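PDB 3BD1: Cro protein from Xylella fastidiosa, which probably binds operator DNA through a helix-turn-helix motif and acts as a prophage transcription factor. Local coordinates for residues I8-S13 and N50-C55; S15-S20 and S26-W31. All coordinates share one frame; numbering follows the deposited sequence.

Interaction 1. Residues I8-S13 and N50-C55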
ATOM      1  N   ILE A   8       1.178  -5.985   0.332  1.00 12.07           N
ATOM      2  CA  ILE A   8       1.178  -4.818  -0.550  1.00 11.85           C
ATOM      3  C   ILE A   8       2.404  -3.960  -0.291  1.00 11.49           C
ATOM      4  O   ILE A   8       3.069  -3.516  -1.227  1.00 13.50           O
ATOM      5  CB  ILE A   8      -0.129  -3.974  -0.380  1.00 12.59           C
ATOM      6  CG1 ILE A   8      -1.344  -4.751  -0.896  1.00 14.78           C
ATOM      7  CG2 ILE A   8      -0.019  -2.599  -1.002  1.00 15.27           C
ATOM      8  CD1 ILE A   8      -2.720  -4.190  -0.486  1.00 15.99           C
ATOM      9  N   ASN A   9       2.720  -3.735   0.974  1.00 11.97           N
ATOM     10  CA  ASN A   9       3.864  -2.914   1.330  1.00 11.56           C
ATOM     11  C   ASN A   9       5.186  -3.572   0.958  1.00 11.14           C
ATOM     12  O   ASN A   9       6.119  -2.865   0.596  1.00 12.20           O
ATOM     13  CB  ASN A   9       3.832  -2.539   2.802  1.00 13.09           C
ATOM     14  CG  ASN A   9       2.800  -1.468   3.104  1.00 15.60           C
ATOM     15  OD1 ASN A   9       2.433  -0.701   2.206  1.00 15.65           O
ATOM     16  ND2 ASN A   9       2.326  -1.399   4.343  1.00 19.81           N
ATOM     17  N   LYS A  10       5.226  -4.901   1.004  1.00 11.76           N
ATOM     18  CA  LYS A  10       6.472  -5.603   0.650  1.00 10.92           C
ATOM     19  C   LYS A  10       6.804  -5.378  -0.810  1.00 11.50           C
ATOM     20  O   LYS A  10       7.968  -5.122  -1.147  1.00 13.51           O
ATOM     21  CB  LYS A  10       6.362  -7.084   0.979  1.00 11.80           C
ATOM     22  CG  LYS A  10       7.591  -7.860   0.636  1.00 12.50           C
ATOM     23  CD  LYS A  10       8.753  -7.359   1.485  1.00 15.04           C
ATOM     24  CE  LYS A  10       9.875  -8.367   1.540  1.00 16.66           C
ATOM     25  NZ  LYS A  10      10.500  -8.431   0.210  1.00 17.73           N
ATOM     26  N   LEU A  11       5.791  -5.495  -1.661  1.00 12.00           N
ATOM     27  CA  LEU A  11       5.987  -5.212  -3.087  1.00 12.26           C
ATOM     28  C   LEU A  11       6.084  -3.715  -3.389  1.00 11.93           C
ATOM     29  O   LEU A  11       6.756  -3.309  -4.344  1.00 13.51           O
ATOM     30  CB  LEU A  11       4.884  -5.868  -3.909  1.00 13.41           C
ATOM     31  CG  LEU A  11       5.068  -7.352  -4.270  1.00 12.19           C
ATOM     32  CD1 LEU A  11       6.161  -7.502  -5.346  1.00 14.89           C
ATOM     33  CD2 LEU A  11       5.349  -8.216  -3.056  1.00 13.80           C
ATOM     34  N   GLY A  12       5.394  -2.916  -2.576  1.00 12.82           N
ATOM     35  CA  GLY A  12       5.469  -1.489  -2.619  1.00 12.20           C
ATOM     36  C   GLY A  12       4.223  -0.761  -3.039  1.00 12.70           C
ATOM     37  O   GLY A  12       4.013   0.409  -2.713  1.00 15.03           O
ATOM     38  N   SER A  13       3.384  -1.465  -3.773  1.00 12.97           N
ATOM     39  CA  SER A  13       2.119  -0.911  -4.215  1.00 12.23           C
ATOM     40  C   SER A  13       1.161  -2.021  -4.604  1.00 12.01           C
ATOM     41  O   SER A  13       1.555  -3.156  -4.863  1.00 13.96           O
ATOM     42  CB  SER A  13       2.320  -0.007  -5.429  1.00 14.42           C
ATOM     43  OG  SER A  13       2.717  -0.743  -6.570  1.00 15.02           O
ATOM     44  N   ASN A  50       8.581 -12.945  -0.713  1.00 11.50           N
ATOM     45  CA  ASN A  50       9.792 -13.519  -0.117  1.00 12.56           C
ATOM     46  C   ASN A  50       9.585 -13.949   1.333  1.00 12.08           C
ATOM     47  O   ASN A  50      10.497 -13.866   2.161  1.00 14.33           O
ATOM     48  CB  ASN A  50      10.966 -12.576  -0.186  1.00 12.76           C
ATOM     49  CG  ASN A  50      12.333 -13.251  -0.026  1.00 14.91           C
ATOM     50  OD1 ASN A  50      13.280 -12.680   0.574  1.00 18.97           O
ATOM     51  ND2 ASN A  50      12.423 -14.446  -0.561  1.00 12.26           N
ATOM     52  N   GLY A  51       8.365 -14.401   1.614  1.00 12.20           N
ATOM     53  CA  GLY A  51       8.039 -14.876   2.947  1.00 15.19           C
ATOM     54  C   GLY A  51       7.738 -13.794   3.980  1.00 13.73           C
ATOM     55  O   GLY A  51       7.622 -14.103   5.189  1.00 16.50           O
ATOM     56  N   ALA A  52       7.571 -12.546   3.545  1.00 14.59           N
ATOM     57  CA  ALA A  52       7.217 -11.454   4.463  1.00 13.44           C
ATOM     58  C   ALA A  52       5.840 -11.738   5.050  1.00 13.13           C
ATOM     59  O   ALA A  52       5.587 -11.343   6.180  1.00 14.60           O
ATOM     60  CB  ALA A  52       7.174 -10.124   3.763  1.00 16.97           C
ATOM     61  N   VAL A  53       5.005 -12.434   4.289  1.00 13.30           N
ATOM     62  CA  VAL A  53       3.793 -13.049   4.831  1.00 12.23           C
ATOM     63  C   VAL A  53       3.823 -14.492   4.422  1.00 13.72           C
ATOM     64  O   VAL A  53       4.393 -14.871   3.390  1.00 17.20           O
ATOM     65  CB  VAL A  53       2.526 -12.382   4.347  1.00 19.43           C
ATOM     66  CG1 VAL A  53       2.482 -10.922   4.821  1.00 24.20           C
ATOM     67  CG2 VAL A  53       2.326 -12.487   2.893  1.00 21.10           C
ATOM     68  N   ILE A  54       3.216 -15.318   5.263  1.00 13.13           N
ATOM     69  CA  ILE A  54       3.108 -16.743   5.013  1.00 13.04           C
ATOM     70  C   ILE A  54       1.660 -17.163   4.921  1.00 12.64           C
ATOM     71  O   ILE A  54       0.754 -16.459   5.339  1.00 14.46           O
ATOM     72  CB  ILE A  54       3.888 -17.589   6.031  1.00 15.39           C
ATOM     73  CG1 ILE A  54       3.309 -17.436   7.435  1.00 18.12           C
ATOM     74  CG2 ILE A  54       5.368 -17.210   5.978  1.00 18.31           C
ATOM     75  CD1 ILE A  54       3.886 -18.461   8.389  1.00 23.35           C
ATOM     76  N   CYS A  55       1.444 -18.351   4.361  1.00 14.52           N
ATOM     77  CA  CYS A  55       0.108 -18.851   4.081  1.00 14.85           C
ATOM     78  C   CYS A  55      -0.788 -18.813   5.330  1.00 15.40           C
ATOM     79  O   CYS A  55      -1.934 -18.405   5.241  1.00 15.98           O
ATOM     80  CB  CYS A  55       0.175 -20.299   3.551  1.00 16.55           C
ATOM     81  SG  CYS A  55       0.825 -20.372   1.872  1.00 18.99           S
TER
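Lys10 and Ala52 bring the two backbones to their nearest approach, 7.0 Å between their CA atoms, where the last turn of helix 3-11 passes the loop that joins helix 42-48 to helix 55-58. The side chains of both residues leave the backbone toward the opposite segment. Lys10 takes part in both residue contacts of the pair. Its CG lies anti to the backbone N (chi1 180°), and a bend at chi2 (64°) turns the rest of the chain alongside the methyl of Ala52. Ala52 CB therefore meets a run of methylenes, with Lys10 CG 3.9 Å away and CD and CE equally near. A second bend, at chi4, carries the ammonium to Asn50, just past the end of helix 42-48. There Lys10 NZ stands 4.2 Å from Asn50 CB, a van der Waals approach. Asn50 has positive phi and is the C-prime residue of the Schellman motif that closes that helix, with Gly51 N bonded to Glu46 O and Asn50 N to Arg47 O. Asp5 of a second subunit packs on Lys10, and Met1 of that subunit packs on Ala52. The contact joins an early helix of the domain to a late loop at the surface. It is mostly aliphatic. No polar bond links the two segments. The lysine covers the alanine methyl with its methylenes, and its ammonium only approaches Asn50 CB.

Interaction 2. Residues S15-S20 and S26-W31; sequences SALAAS and SAISNW
Leu17 and Ala18 of helix 14-21 both pack on Ile28 of helix 25-34. Segment 15-20 begins with regular helix, as Ser15 O accepts the N-H of Ala19. Ala16 follows on another face, against Leu11 of helix 3-11. Leu17 is the first residue to reach across. With CG anti to its backbone N (chi1 -176°), its branch extends toward helix 25-34, and CD2 comes to 4.0 Å from Ile28 CD1. Leu17 CG is almost as near to the same methyl, so the isoleucine end rests against the CG and CD2 side of the leucine, not its CD1. Ala18 comes next. Its CB lies 4.0 Å from Ile28 CG1, and its CA is 4.1 Å from that same carbon. The backbones are closest here too, at 6.6 Å between the CA atoms of Ala18 and Ile28. The small alanine thus meets the middle of the isoleucine, while the leucine meets its end. Ile28 CG1 is anti to its own carbonyl carbon (chi1 -53°), and this points the ethyl branch at helix 14-21. Ser20 turns back on its own helix: in one of its two conformers OG donates to Leu17 O at 2.7 Å, a side-chain bond to the carbonyl one turn back. Val14, Leu21 and Val23 also pack on Ile28. The pair fits a helix-turn-helix, in which helix 25-34 would probably be the recognition helix. All three touching residues are buried and apolar. The two helices are therefore joined here by hydrophobic contact, with the isoleucine as the shared piece.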
ATOM      1  N   SER A  15      -0.341  -2.052  -7.411  1.00 14.87           N
ATOM      2  CA  SER A  15       0.036  -2.372  -8.786  0.50 15.18           C
ATOM      3  C   SER A  15       1.128  -3.440  -8.869  1.00 13.23           C
ATOM      4  O   SER A  15       1.040  -4.372  -9.679  1.00 15.19           O
ATOM      5  CB  SER A  15       0.573  -1.133  -9.486  0.50 16.40           C
ATOM      6  OG  SER A  15       0.871  -1.434 -10.839  0.50 20.97           O
ATOM      7  N   ALA A  16       2.168  -3.272  -8.056  1.00 13.06           N
ATOM      8  CA  ALA A  16       3.299  -4.194  -8.070  1.00 13.62           C
ATOM      9  C   ALA A  16       2.872  -5.578  -7.580  1.00 12.30           C
ATOM     10  O   ALA A  16       3.266  -6.597  -8.147  1.00 13.41           O
ATOM     11  CB  ALA A  16       4.469  -3.640  -7.284  1.00 12.96           C
ATOM     12  N   LEU A  17       2.050  -5.608  -6.527  1.00 12.33           N
ATOM     13  CA  LEU A  17       1.586  -6.909  -6.037  1.00 12.23           C
ATOM     14  C   LEU A  17       0.705  -7.590  -7.089  1.00 13.02           C
ATOM     15  O   LEU A  17       0.851  -8.781  -7.360  1.00 13.00           O
ATOM     16  CB  LEU A  17       0.847  -6.761  -4.708  1.00 12.26           C
ATOM     17  CG  LEU A  17       0.424  -8.081  -4.080  1.00 13.58           C
ATOM     18  CD1 LEU A  17       1.574  -9.057  -3.781  1.00 14.82           C
ATOM     19  CD2 LEU A  17      -0.427  -7.837  -2.833  1.00 13.94           C
ATOM     20  N   ALA A  18      -0.204  -6.817  -7.672  1.00 13.82           N
ATOM     21  CA  ALA A  18      -1.087  -7.344  -8.711  1.00 14.12           C
ATOM     22  C   ALA A  18      -0.253  -7.929  -9.855  1.00 14.89           C
ATOM     23  O   ALA A  18      -0.528  -9.033 -10.327  1.00 15.25           O
ATOM     24  CB  ALA A  18      -2.032  -6.258  -9.174  1.00 16.40           C
ATOM     25  N   ALA A  19       0.767  -7.184 -10.282  1.00 13.62           N
ATOM     26  CA  ALA A  19       1.638  -7.620 -11.361  1.00 13.55           C
ATOM     27  C   ALA A  19       2.315  -8.934 -10.999  1.00 13.67           C
ATOM     28  O   ALA A  19       2.395  -9.867 -11.795  1.00 14.76           O
ATOM     29  CB  ALA A  19       2.667  -6.549 -11.704  1.00 15.47           C
ATOM     30  N   SER A  20       2.825  -9.017  -9.772  1.00 13.04           N
ATOM     31  CA  SER A  20       3.541 -10.195  -9.304  0.50 12.36           C
ATOM     32  C   SER A  20       2.685 -11.461  -9.234  1.00 14.21           C
ATOM     33  O   SER A  20       3.207 -12.585  -9.280  1.00 15.17           O
ATOM     34  CB  SER A  20       4.167  -9.949  -7.931  0.50 12.89           C
ATOM     35  OG  SER A  20       3.231  -9.949  -6.860  0.50  8.02           O
ATOM     36  N   SER A  26      -7.916  -4.456  -9.146  1.00 24.84           N
ATOM     37  CA  SER A  26      -9.237  -4.555  -8.552  1.00 27.27           C
ATOM     38  C   SER A  26      -9.400  -5.838  -7.755  1.00 25.60           C
ATOM     39  O   SER A  26     -10.121  -5.849  -6.763  1.00 29.14           O
ATOM     40  CB  SER A  26     -10.352  -4.416  -9.602  1.00 28.50           C
ATOM     41  OG  SER A  26     -10.257  -5.420 -10.597  1.00 32.86           O
ATOM     42  N   ALA A  27      -8.740  -6.918  -8.175  1.00 25.24           N
ATOM     43  CA  ALA A  27      -8.798  -8.168  -7.418  1.00 24.58           C
ATOM     44  C   ALA A  27      -8.164  -7.998  -6.036  1.00 22.27           C
ATOM     45  O   ALA A  27      -8.750  -8.389  -5.021  1.00 26.37           O
ATOM     46  CB  ALA A  27      -8.183  -9.315  -8.179  1.00 25.55           C
ATOM     47  N   ILE A  28      -6.971  -7.407  -6.001  1.00 21.55           N
ATOM     48  CA  ILE A  28      -6.317  -7.143  -4.716  1.00 21.86           C
ATOM     49  C   ILE A  28      -7.214  -6.277  -3.818  1.00 23.08           C
ATOM     50  O   ILE A  28      -7.378  -6.560  -2.636  1.00 23.76           O
ATOM     51  CB  ILE A  28      -4.942  -6.408  -4.864  1.00 23.64           C
ATOM     52  CG1 ILE A  28      -3.967  -7.093  -5.828  1.00 28.93           C
ATOM     53  CG2 ILE A  28      -4.326  -6.124  -3.490  1.00 23.34           C
ATOM     54  CD1 ILE A  28      -3.463  -8.425  -5.446  1.00 26.68           C
ATOM     55  N   SER A  29      -7.807  -5.224  -4.380  1.00 25.28           N
ATOM     56  CA  SER A  29      -8.668  -4.325  -3.619  1.00 29.19           C
ATOM     57  C   SER A  29      -9.859  -5.078  -3.045  1.00 27.88           C
ATOM     58  O   SER A  29     -10.238  -4.857  -1.894  1.00 31.94           O
ATOM     59  CB  SER A  29      -9.146  -3.173  -4.494  1.00 31.99           C
ATOM     60  OG  SER A  29      -8.007  -2.405  -4.833  1.00 38.81           O
ATOM     61  N   ASN A  30     -10.436  -5.968  -3.853  1.00 28.16           N
ATOM     62  CA  ASN A  30     -11.517  -6.826  -3.380  1.00 30.20           C
ATOM     63  C   ASN A  30     -11.116  -7.759  -2.239  1.00 27.61           C
ATOM     64  O   ASN A  30     -11.895  -7.903  -1.287  1.00 31.30           O
ATOM     65  CB  ASN A  30     -12.128  -7.659  -4.505  1.00 31.70           C
ATOM     66  CG  ASN A  30     -13.324  -8.474  -4.039  1.00 44.42           C
ATOM     67  OD1 ASN A  30     -13.467  -9.643  -4.405  1.00 61.99           O
ATOM     68  ND2 ASN A  30     -14.187  -7.865  -3.231  1.00 52.63           N
ATOM     69  N   TRP A  31      -9.933  -8.370  -2.362  1.00 24.77           N
ATOM     70  CA  TRP A  31      -9.468  -9.282  -1.313  1.00 24.53           C
ATOM     71  C   TRP A  31      -9.332  -8.497  -0.014  1.00 24.94           C
ATOM     72  O   TRP A  31      -9.706  -8.938   1.078  1.00 29.50           O
ATOM     73  CB  TRP A  31      -8.117  -9.924  -1.659  1.00 21.64           C
ATOM     74  CG  TRP A  31      -8.102 -10.693  -2.934  1.00 23.48           C
ATOM     75  CD1 TRP A  31      -9.164 -11.108  -3.683  1.00 25.31           C
ATOM     76  CD2 TRP A  31      -6.930 -11.108  -3.632  1.00 20.29           C
ATOM     77  NE1 TRP A  31      -8.715 -11.772  -4.800  1.00 24.41           N
ATOM     78  CE2 TRP A  31      -7.342 -11.788  -4.792  1.00 19.38           C
ATOM     79  CE3 TRP A  31      -5.566 -10.990  -3.363  1.00 19.84           C
ATOM     80  CZ2 TRP A  31      -6.440 -12.337  -5.693  1.00 21.56           C
ATOM     81  CZ3 TRP A  31      -4.677 -11.528  -4.268  1.00 20.90           C
ATOM     82  CH2 TRP A  31      -5.110 -12.199  -5.412  1.00 22.68           C
TER

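How the interactions relate
The two contacts have centres about 12 Å apart in one small all-helical domain. Both helices of interaction 2 lie in the chain between the two segments of interaction 1. Helices 3-11 and 14-21 are consecutive, and they connect the two contacts directly. Ile8 CG1 packs 3.8 Å from Leu17 CD2, and Ile8 CD1 lies 3.9 Å from Ile28 CG2. Helix 3-11 thus turns one side to the helix pair of interaction 2 and another to the late loop 50-55. Interaction 2 is buried, whereas interaction 1 is at the surface. Both come within reach of the third subunit. Interaction 2 lies within the probable helix-turn-helix, and helix 3-11, through Ile8, links it to interaction 1.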